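Local coordinates for cytochrome c' (Thermochromatium tepidum, PDB 3VRC), which binds heme c and probably serves in electron transfer in a thermophilic purple photosynthetic bacterium, at residues 17-22 with 44-49; 7-12 with 67-72; 32-37 with 105-110. All blocks are in the same frame, centred on the assembly; numbering follows the deposited sequence.

Interaction 1. Residues 17-22 with 44-49; sequences AFMAWN and NVVAAI. With HEC (heme c), chain L.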
# COMPACT_ATOMS: atom_id res chain seq x y z
N ALA B 17 0.12 5.34 -5.38
CA ALA B 17 -1.22 5.14 -5.91
C ALA B 17 -2.13 4.56 -4.83
O ALA B 17 -3.28 4.95 -4.72
CB ALA B 17 -1.17 4.20 -7.08
N PHE B 18 -1.60 3.62 -4.03
CA PHE B 18 -2.46 3.00 -3.06
C PHE B 18 -2.76 3.95 -1.91
O PHE B 18 -3.89 3.96 -1.38
CB PHE B 18 -1.83 1.66 -2.58
CG PHE B 18 -2.90 0.70 -2.15
CD1 PHE B 18 -3.69 0.07 -3.08
CD2 PHE B 18 -3.17 0.44 -0.80
CE1 PHE B 18 -4.71 -0.81 -2.74
CE2 PHE B 18 -4.18 -0.43 -0.45
CZ PHE B 18 -4.96 -1.05 -1.41
N MET B 19 -1.78 4.78 -1.53
CA MET B 19 -2.07 5.86 -0.54
C MET B 19 -3.14 6.76 -1.09
O MET B 19 -4.04 7.15 -0.32
CB MET B 19 -0.85 6.67 -0.21
CG MET B 19 0.12 5.97 0.72
SD MET B 19 1.30 7.10 1.53
CE MET B 19 2.27 7.63 0.12
N ALA B 20 -3.02 7.18 -2.33
CA ALA B 20 -3.99 8.12 -2.88
C ALA B 20 -5.41 7.59 -2.86
O ALA B 20 -6.33 8.30 -2.53
CB ALA B 20 -3.57 8.52 -4.28
N TRP B 21 -5.56 6.28 -3.16
CA TRP B 21 -6.91 5.70 -3.13
C TRP B 21 -7.48 5.80 -1.71
O TRP B 21 -8.66 6.17 -1.54
CB TRP B 21 -6.81 4.24 -3.56
CG TRP B 21 -8.13 3.55 -3.49
CD1 TRP B 21 -9.31 3.94 -4.01
CD2 TRP B 21 -8.41 2.30 -2.83
NE1 TRP B 21 -10.32 3.07 -3.70
CE2 TRP B 21 -9.79 2.04 -2.99
CE3 TRP B 21 -7.62 1.38 -2.13
CZ2 TRP B 21 -10.40 0.90 -2.46
CZ3 TRP B 21 -8.23 0.25 -1.58
CH2 TRP B 21 -9.60 0.03 -1.76
N ASN B 22 -6.68 5.48 -0.74
CA ASN B 22 -7.15 5.54 0.66
C ASN B 22 -7.38 6.98 1.15
O ASN B 22 -8.36 7.22 1.86
CB ASN B 22 -6.20 4.72 1.52
CG ASN B 22 -6.48 3.23 1.30
OD1 ASN B 22 -7.47 2.72 1.84
ND2 ASN B 22 -5.71 2.57 0.44
N ASN B 44 -4.99 3.68 8.28
CA ASN B 44 -3.92 2.72 8.60
C ASN B 44 -3.07 2.44 7.34
O ASN B 44 -1.85 2.23 7.51
CB ASN B 44 -4.52 1.43 9.12
CG ASN B 44 -5.07 1.58 10.53
OD1 ASN B 44 -4.86 2.60 11.19
ND2 ASN B 44 -5.76 0.55 10.97
N VAL B 45 -3.68 2.41 6.18
CA VAL B 45 -2.90 2.23 4.95
C VAL B 45 -1.93 3.41 4.79
O VAL B 45 -0.74 3.23 4.48
CB VAL B 45 -3.77 2.11 3.72
CG1 VAL B 45 -2.91 2.16 2.47
CG2 VAL B 45 -4.57 0.82 3.74
N VAL B 46 -2.43 4.64 4.93
CA VAL B 46 -1.58 5.80 4.70
C VAL B 46 -0.45 5.81 5.67
O VAL B 46 0.72 6.04 5.30
CB VAL B 46 -2.43 7.10 4.69
CG1 VAL B 46 -1.51 8.31 4.49
CG2 VAL B 46 -3.49 7.07 3.65
N ALA B 47 -0.73 5.56 6.97
CA ALA B 47 0.31 5.49 7.96
C ALA B 47 1.33 4.42 7.65
O ALA B 47 2.57 4.64 7.77
CB ALA B 47 -0.29 5.27 9.33
N ALA B 48 0.88 3.24 7.29
CA ALA B 48 1.80 2.14 7.05
C ALA B 48 2.70 2.45 5.83
O ALA B 48 3.93 2.26 5.90
CB ALA B 48 1.08 0.81 6.87
N ILE B 49 2.10 2.85 4.74
CA ILE B 49 2.90 3.10 3.53
C ILE B 49 3.85 4.28 3.74
O ILE B 49 5.03 4.21 3.35
CB ILE B 49 2.03 3.29 2.32
CG1 ILE B 49 1.24 1.99 2.02
CG2 ILE B 49 2.88 3.75 1.11
CD1 ILE B 49 0.34 2.07 0.83
FE HEC L . 3.50 11.30 -4.09
CHA HEC L . 3.91 10.23 -7.36
CHB HEC L . 0.16 10.48 -4.22
CHC HEC L . 3.23 11.82 -0.74
CHD HEC L . 6.81 12.09 -3.98
NA HEC L . 2.23 10.56 -5.56
C1A HEC L . 2.58 10.18 -6.82
C2A HEC L . 1.43 9.83 -7.56
C3A HEC L . 0.32 9.91 -6.68
C4A HEC L . 0.91 10.33 -5.43
CMA HEC L . -1.10 9.57 -6.92
CAA HEC L . 1.39 9.53 -9.03
CBA HEC L . 0.85 8.23 -9.39
CGA HEC L . 1.73 7.21 -8.76
O1A HEC L . 1.12 6.20 -8.26
O2A HEC L . 2.97 7.24 -8.77
NB HEC L . 1.98 11.12 -2.73
C1B HEC L . 0.71 10.81 -2.96
C2B HEC L . -0.13 10.96 -1.79
C3B HEC L . 0.78 11.31 -0.79
C4B HEC L . 2.09 11.40 -1.40
CMB HEC L . -1.57 10.75 -1.68
CAB HEC L . 0.55 11.64 0.67
CBB HEC L . -0.42 10.81 1.41
NC HEC L . 4.79 11.85 -2.62
C1C HEC L . 4.50 12.05 -1.29
C2C HEC L . 5.65 12.57 -0.55
C3C HEC L . 6.68 12.62 -1.52
C4C HEC L . 6.09 12.19 -2.77
CMC HEC L . 5.60 12.95 0.88
CAC HEC L . 8.10 13.10 -1.36
CBC HEC L . 8.64 13.12 0.03
ND HEC L . 5.03 11.25 -5.40
C1D HEC L . 6.32 11.58 -5.19
C2D HEC L . 7.16 11.36 -6.33
C3D HEC L . 6.37 10.76 -7.28
C4D HEC L . 5.04 10.67 -6.65
CMD HEC L . 8.62 11.71 -6.44
CAD HEC L . 6.72 10.22 -8.63
CBD HEC L . 7.13 8.72 -8.50
CGD HEC L . 7.63 8.15 -9.82
O1D HEC L . 6.92 8.36 -10.84
O2D HEC L . 8.71 7.54 -9.81
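The carbonyl oxygen of F18 is gripped twice by N22, the two residues lying one helical turn apart and both packing on V45. Atom O of F18 takes the backbone N of N22 at 3.2 Å and, from the opposite face of the carbonyl plane, its amide ND2 at 2.9 Å. The ND2 bond is fairly straight (157°) and the acceptor lies close to the amide plane, which fixes the turn of the amide about its last torsion. Across the contact ND2 of N22 meets CG1 of V45 at 3.5 Å, an amide passing at about a right angle across a branched side chain. The same methyl reaches the F18 ring at its edge, CG1 of V45 lying 3.7 Å from CD2 of F18; CD1 of I49 also sits at that edge. M19 and I49 lie alongside each other, pointing opposite ways, CG of M19 lying 3.6 Å from CG2 of I49. The thioether bends at its last torsion (chi3 -68°), placing CE of M19 4.1 Å from heme atom C4B. A20 adds its methyl, CB being 3.8 Å from heme atom CMA. No hydrogen bond joins the two segments. Their axes approach to 8.9 Å and run nearly antiparallel, at 152°, an adjacent helix pair of the cytochrome c' four-helix bundle. Helix 81-103 lies against the 44-49 side, meeting V46 through A95 and A47 through N96 and A99, while F18 and V45 pack on S52 of the second subunit and I49 on its F18, so this helix pair also lines the dimer interface.

Interaction 2. Residues 7-12 with 67-72; sequences EQIETR and GAVKTR. With HEC (heme c), chain L.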
# COMPACT_ATOMS: atom_id res chain seq x y z
N GLU B 7 12.04 -1.86 -11.23
CA GLU B 7 11.20 -2.34 -10.15
C GLU B 7 11.07 -1.30 -9.03
O GLU B 7 10.00 -1.22 -8.40
CB GLU B 7 11.76 -3.66 -9.60
CG GLU B 7 11.61 -4.79 -10.62
CD GLU B 7 12.39 -6.00 -10.20
OE1 GLU B 7 13.54 -5.93 -9.73
OE2 GLU B 7 11.80 -7.08 -10.25
N GLN B 8 12.11 -0.55 -8.73
CA GLN B 8 12.02 0.48 -7.69
C GLN B 8 11.01 1.55 -8.12
O GLN B 8 10.19 1.99 -7.32
CB GLN B 8 13.39 1.13 -7.46
CG GLN B 8 14.32 0.23 -6.70
CD GLN B 8 15.69 0.88 -6.62
OE1 GLN B 8 15.82 1.94 -6.06
NE2 GLN B 8 16.67 0.28 -7.30
N ILE B 9 11.05 1.97 -9.38
CA ILE B 9 10.11 2.97 -9.89
C ILE B 9 8.69 2.41 -9.78
O ILE B 9 7.77 3.08 -9.28
CB ILE B 9 10.44 3.38 -11.33
CG1 ILE B 9 11.78 4.13 -11.39
CG2 ILE B 9 9.35 4.21 -11.90
CD1 ILE B 9 12.32 4.26 -12.82
N GLU B 10 8.48 1.19 -10.27
CA GLU B 10 7.13 0.65 -10.22
C GLU B 10 6.64 0.49 -8.79
O GLU B 10 5.47 0.71 -8.50
CB GLU B 10 7.07 -0.68 -10.93
CG GLU B 10 7.19 -0.50 -12.44
CD GLU B 10 7.22 -1.83 -13.09
OE1 GLU B 10 8.07 -2.69 -12.65
OE2 GLU B 10 6.41 -2.02 -14.04
N THR B 11 7.52 0.09 -7.90
CA THR B 11 7.11 -0.16 -6.51
C THR B 11 6.76 1.16 -5.81
O THR B 11 5.78 1.21 -5.05
CB THR B 11 8.15 -0.94 -5.77
OG1 THR B 11 8.39 -2.20 -6.46
CG2 THR B 11 7.72 -1.29 -4.34
N ARG B 12 7.58 2.21 -6.01
CA ARG B 12 7.23 3.46 -5.35
C ARG B 12 5.95 3.99 -5.92
O ARG B 12 5.08 4.50 -5.17
CB ARG B 12 8.40 4.46 -5.40
CG ARG B 12 8.72 5.08 -6.77
CD ARG B 12 10.17 5.54 -6.82
NE ARG B 12 10.44 6.32 -8.00
CZ ARG B 12 11.68 6.59 -8.45
NH1 ARG B 12 12.75 6.08 -7.83
NH2 ARG B 12 11.82 7.44 -9.48
N GLY B 67 12.60 2.19 -20.45
CA GLY B 67 11.68 1.77 -21.51
C GLY B 67 10.27 2.36 -21.37
O GLY B 67 10.11 3.59 -21.27
N ALA B 68 9.26 1.48 -21.34
CA ALA B 68 7.85 1.87 -21.17
C ALA B 68 7.51 2.34 -19.74
O ALA B 68 6.41 2.89 -19.49
CB ALA B 68 6.92 0.72 -21.58
N VAL B 69 8.42 2.08 -18.80
CA VAL B 69 8.28 2.54 -17.40
C VAL B 69 8.80 3.98 -17.22
O VAL B 69 9.99 4.26 -17.22
CB VAL B 69 8.95 1.58 -16.39
CG1 VAL B 69 8.84 2.11 -14.96
CG2 VAL B 69 8.36 0.16 -16.54
N LYS B 70 7.86 4.89 -17.14
CA LYS B 70 8.16 6.33 -17.05
C LYS B 70 8.04 6.78 -15.60
O LYS B 70 7.17 6.33 -14.87
CB LYS B 70 7.18 7.11 -17.88
CG LYS B 70 7.29 6.73 -19.33
CD LYS B 70 6.80 7.82 -20.28
CE LYS B 70 6.89 7.36 -21.73
NZ LYS B 70 8.25 6.95 -22.20
N THR B 71 8.94 7.64 -15.16
CA THR B 71 8.91 8.23 -13.85
C THR B 71 8.48 9.68 -13.90
O THR B 71 8.82 10.38 -14.87
CB THR B 71 10.27 8.03 -13.11
OG1 THR B 71 10.11 8.58 -11.81
CG2 THR B 71 11.48 8.74 -13.78
N ARG B 72 7.76 10.13 -12.88
CA ARG B 72 7.48 11.53 -12.68
C ARG B 72 8.39 12.17 -11.64
O ARG B 72 8.15 13.35 -11.28
CB ARG B 72 6.01 11.67 -12.24
CG ARG B 72 5.03 11.35 -13.38
CD ARG B 72 3.56 11.29 -12.96
NE ARG B 72 3.10 12.59 -12.46
CZ ARG B 72 1.92 12.78 -11.86
NH1 ARG B 72 1.05 11.77 -11.69
NH2 ARG B 72 1.63 14.00 -11.43
FE HEC L . 3.50 11.30 -4.09
CHA HEC L . 3.91 10.23 -7.36
CHB HEC L . 0.16 10.48 -4.22
CHC HEC L . 3.23 11.82 -0.74
CHD HEC L . 6.81 12.09 -3.98
NA HEC L . 2.23 10.56 -5.56
C1A HEC L . 2.58 10.18 -6.82
C2A HEC L . 1.43 9.83 -7.56
C3A HEC L . 0.32 9.91 -6.68
C4A HEC L . 0.91 10.33 -5.43
CMA HEC L . -1.10 9.57 -6.92
CAA HEC L . 1.39 9.53 -9.03
CBA HEC L . 0.85 8.23 -9.39
CGA HEC L . 1.73 7.21 -8.76
O1A HEC L . 1.12 6.20 -8.26
O2A HEC L . 2.97 7.24 -8.77
NB HEC L . 1.98 11.12 -2.73
C1B HEC L . 0.71 10.81 -2.96
C2B HEC L . -0.13 10.96 -1.79
C3B HEC L . 0.78 11.31 -0.79
C4B HEC L . 2.09 11.40 -1.40
CMB HEC L . -1.57 10.75 -1.68
CAB HEC L . 0.55 11.64 0.67
CBB HEC L . -0.42 10.81 1.41
NC HEC L . 4.79 11.85 -2.62
C1C HEC L . 4.50 12.05 -1.29
C2C HEC L . 5.65 12.57 -0.55
C3C HEC L . 6.68 12.62 -1.52
C4C HEC L . 6.09 12.19 -2.77
CMC HEC L . 5.60 12.95 0.88
CAC HEC L . 8.10 13.10 -1.36
CBC HEC L . 8.64 13.12 0.03
ND HEC L . 5.03 11.25 -5.40
C1D HEC L . 6.32 11.58 -5.19
C2D HEC L . 7.16 11.36 -6.33
C3D HEC L . 6.37 10.76 -7.28
C4D HEC L . 5.04 10.67 -6.65
CMD HEC L . 8.62 11.71 -6.44
CAD HEC L . 6.72 10.22 -8.63
CBD HEC L . 7.13 8.72 -8.50
CGD HEC L . 7.63 8.15 -9.82
O1D HEC L . 6.92 8.36 -10.84
O2D HEC L . 8.71 7.54 -9.81
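R12 and T71 converge on one heme propionate oxygen, O2D, which takes three hydrogen bonds. NE of R12 donates to it at 2.8 Å in a fairly straight line (161°), NH2 of R12 at 3.1 Å and more bent, and OG1 of T71 at 2.7 Å. CG of R12 stands between its backbone N and carbonyl carbon (chi1 71°), and the chain then runs extended to NE. Beyond it, NH1 of R12 is bonded to L57 O and NH2 to T62 O, while CG1 of I9 lies 3.8 Å above the guanidinium plane, over its centre; these partners fix the group's rotation. OG1 of T71 is anti to its backbone N (chi1 -177°) and in turn accepts from A73 N. The other oxygen, O1D, is held by R72 N at 2.8 Å. In this way helix 5-31 of the cytochrome c' four-helix bundle and the long loop between helices 36-50 and 75-78 share one carboxylate, whose negative charge would be partly offset by R12. Alongside, CG2 of I9 packs on CG1 of V69 at 3.7 Å.

Interaction 3. Residues 32-37 with 105-110; sequences GEYNAD and GEANAV
Two helix starts come together here: extended residues lead from 32 into helix 36-50, G105 turns with positive phi before helix 107-128, and the backbones come nearest where CA of A36 lies 5.2 Å from CA of G105. Y34 carries the contact. Its CG, anti to the backbone N (chi1 -172°), is thereby brought to 3.8 Å from CB of A107, and the ring lies beside the first turn of helix 107-128. CB of A107 sits over one ring face, offset toward the rim, in a CH-pi contact 3.7 Å from the ring centroid and 14° off the normal; the nearest ring atom is CD1 of Y34, 3.6 Å from CB of A107. At the edge, OH of Y34 abuts CG2 of V110 at 3.2 Å, a close fit of hydroxyl against methyl. CE2 of Y34 comes to 3.7 Å from O of G105. Beside the ring, CB of A36 rests on CA of G105 at 4.1 Å. N35, at the N-cap position of helix 36-50, accepts weakly from D37 N through OD1. An alanine in place of Y34 would probably open a gap between the two helix starts, leaving the A107 methyl without its aromatic face and CG2 of V110 without the hydroxyl it abuts. V110 also touches I26 and L30 of helix 5-31 and L98 of helix 81-103, at this end of the bundle. With no hydrogen bond or salt bridge between the segments, the contact rests on dispersion and shape, the flat phenol face matched to the small alanine methyl.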
# COMPACT_ATOMS: atom_id res chain seq x y z
N GLY B 32 -19.21 13.61 3.38
CA GLY B 32 -20.52 13.01 3.41
C GLY B 32 -20.78 12.35 4.74
O GLY B 32 -20.43 12.84 5.79
N GLU B 33 -21.40 11.16 4.69
CA GLU B 33 -21.64 10.37 5.87
C GLU B 33 -20.32 9.76 6.31
O GLU B 33 -19.57 9.20 5.50
CB GLU B 33 -22.65 9.24 5.62
CG GLU B 33 -23.04 8.59 6.95
CD GLU B 33 -24.37 7.83 6.94
OE1 GLU B 33 -25.05 7.69 5.90
OE2 GLU B 33 -24.80 7.36 8.02
N TYR B 34 -19.99 9.81 7.61
CA TYR B 34 -18.74 9.37 8.15
C TYR B 34 -18.82 7.94 8.66
O TYR B 34 -19.61 7.64 9.55
CB TYR B 34 -18.31 10.29 9.31
CG TYR B 34 -16.93 10.06 9.83
CD1 TYR B 34 -15.82 10.62 9.19
CD2 TYR B 34 -16.71 9.30 10.96
CE1 TYR B 34 -14.55 10.42 9.66
CE2 TYR B 34 -15.42 9.08 11.46
CZ TYR B 34 -14.37 9.64 10.76
OH TYR B 34 -13.06 9.41 11.21
N ASN B 35 -18.02 7.05 8.06
CA ASN B 35 -17.91 5.67 8.45
C ASN B 35 -16.61 5.49 9.13
O ASN B 35 -15.56 5.34 8.49
CB ASN B 35 -18.05 4.82 7.19
CG ASN B 35 -17.89 3.33 7.49
OD1 ASN B 35 -17.56 2.92 8.59
ND2 ASN B 35 -18.13 2.51 6.48
N ALA B 36 -16.61 5.56 10.45
CA ALA B 36 -15.40 5.57 11.21
C ALA B 36 -14.52 4.37 10.95
O ALA B 36 -13.29 4.49 10.91
CB ALA B 36 -15.70 5.68 12.72
N ASP B 37 -15.12 3.18 10.80
CA ASP B 37 -14.32 1.98 10.58
C ASP B 37 -13.66 2.02 9.19
O ASP B 37 -12.50 1.55 9.07
CB ASP B 37 -15.19 0.74 10.72
CG ASP B 37 -15.55 0.45 12.13
OD1 ASP B 37 -14.85 0.94 13.05
OD2 ASP B 37 -16.53 -0.32 12.27
N GLY B 105 -12.31 7.58 16.24
CA GLY B 105 -13.63 7.56 15.65
C GLY B 105 -14.32 8.92 15.49
O GLY B 105 -15.50 8.95 15.15
N GLU B 106 -13.58 10.00 15.71
CA GLU B 106 -14.17 11.35 15.71
C GLU B 106 -13.79 12.11 14.45
O GLU B 106 -12.60 12.42 14.18
CB GLU B 106 -13.74 12.13 16.93
CG GLU B 106 -14.13 11.42 18.22
CD GLU B 106 -15.64 11.27 18.46
OE1 GLU B 106 -16.41 12.16 18.04
OE2 GLU B 106 -16.07 10.21 19.05
N ALA B 107 -14.78 12.39 13.59
CA ALA B 107 -14.57 13.04 12.34
C ALA B 107 -13.75 14.34 12.42
O ALA B 107 -12.90 14.58 11.56
CB ALA B 107 -15.90 13.29 11.60
N ASN B 108 -14.01 15.19 13.41
CA ASN B 108 -13.30 16.44 13.58
C ASN B 108 -11.80 16.27 13.73
O ASN B 108 -10.97 17.05 13.18
CB ASN B 108 -13.91 17.28 14.73
CG ASN B 108 -13.97 16.58 16.11
OD1 ASN B 108 -13.69 15.39 16.28
ND2 ASN B 108 -14.37 17.36 17.12
N ALA B 109 -11.39 15.27 14.51
CA ALA B 109 -9.98 15.03 14.71
C ALA B 109 -9.33 14.56 13.42
O ALA B 109 -8.22 14.93 13.06
CB ALA B 109 -9.78 13.98 15.80
N VAL B 110 -10.05 13.68 12.71
CA VAL B 110 -9.58 13.22 11.43
C VAL B 110 -9.49 14.35 10.44
O VAL B 110 -8.53 14.41 9.67
CB VAL B 110 -10.46 12.05 10.94
CG1 VAL B 110 -10.19 11.73 9.45
CG2 VAL B 110 -10.22 10.83 11.81

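In the fold
The three contacts are strung along the four-helix bundle. Interactions 1 and 2 share helix 5-31 and both touch the heme, interaction 1 at the macrocycle, its methyls and propionate oxygen O1A, interaction 2 mainly at the other propionate, O1D and O2D; their centres are about 18 Å apart and their nearest atoms about 5 Å. Interaction 3 shares helix 36-50 with interaction 1, their centres about 17 Å apart. Interactions 2 and 3 have centres about 35 Å apart, on opposite sides of the chain's centre. Interaction 3 lies away from the pocket, its V110 side chain about 13 Å from the heme. Interaction 1 is buried, its centre about 6 Å from that of the chain.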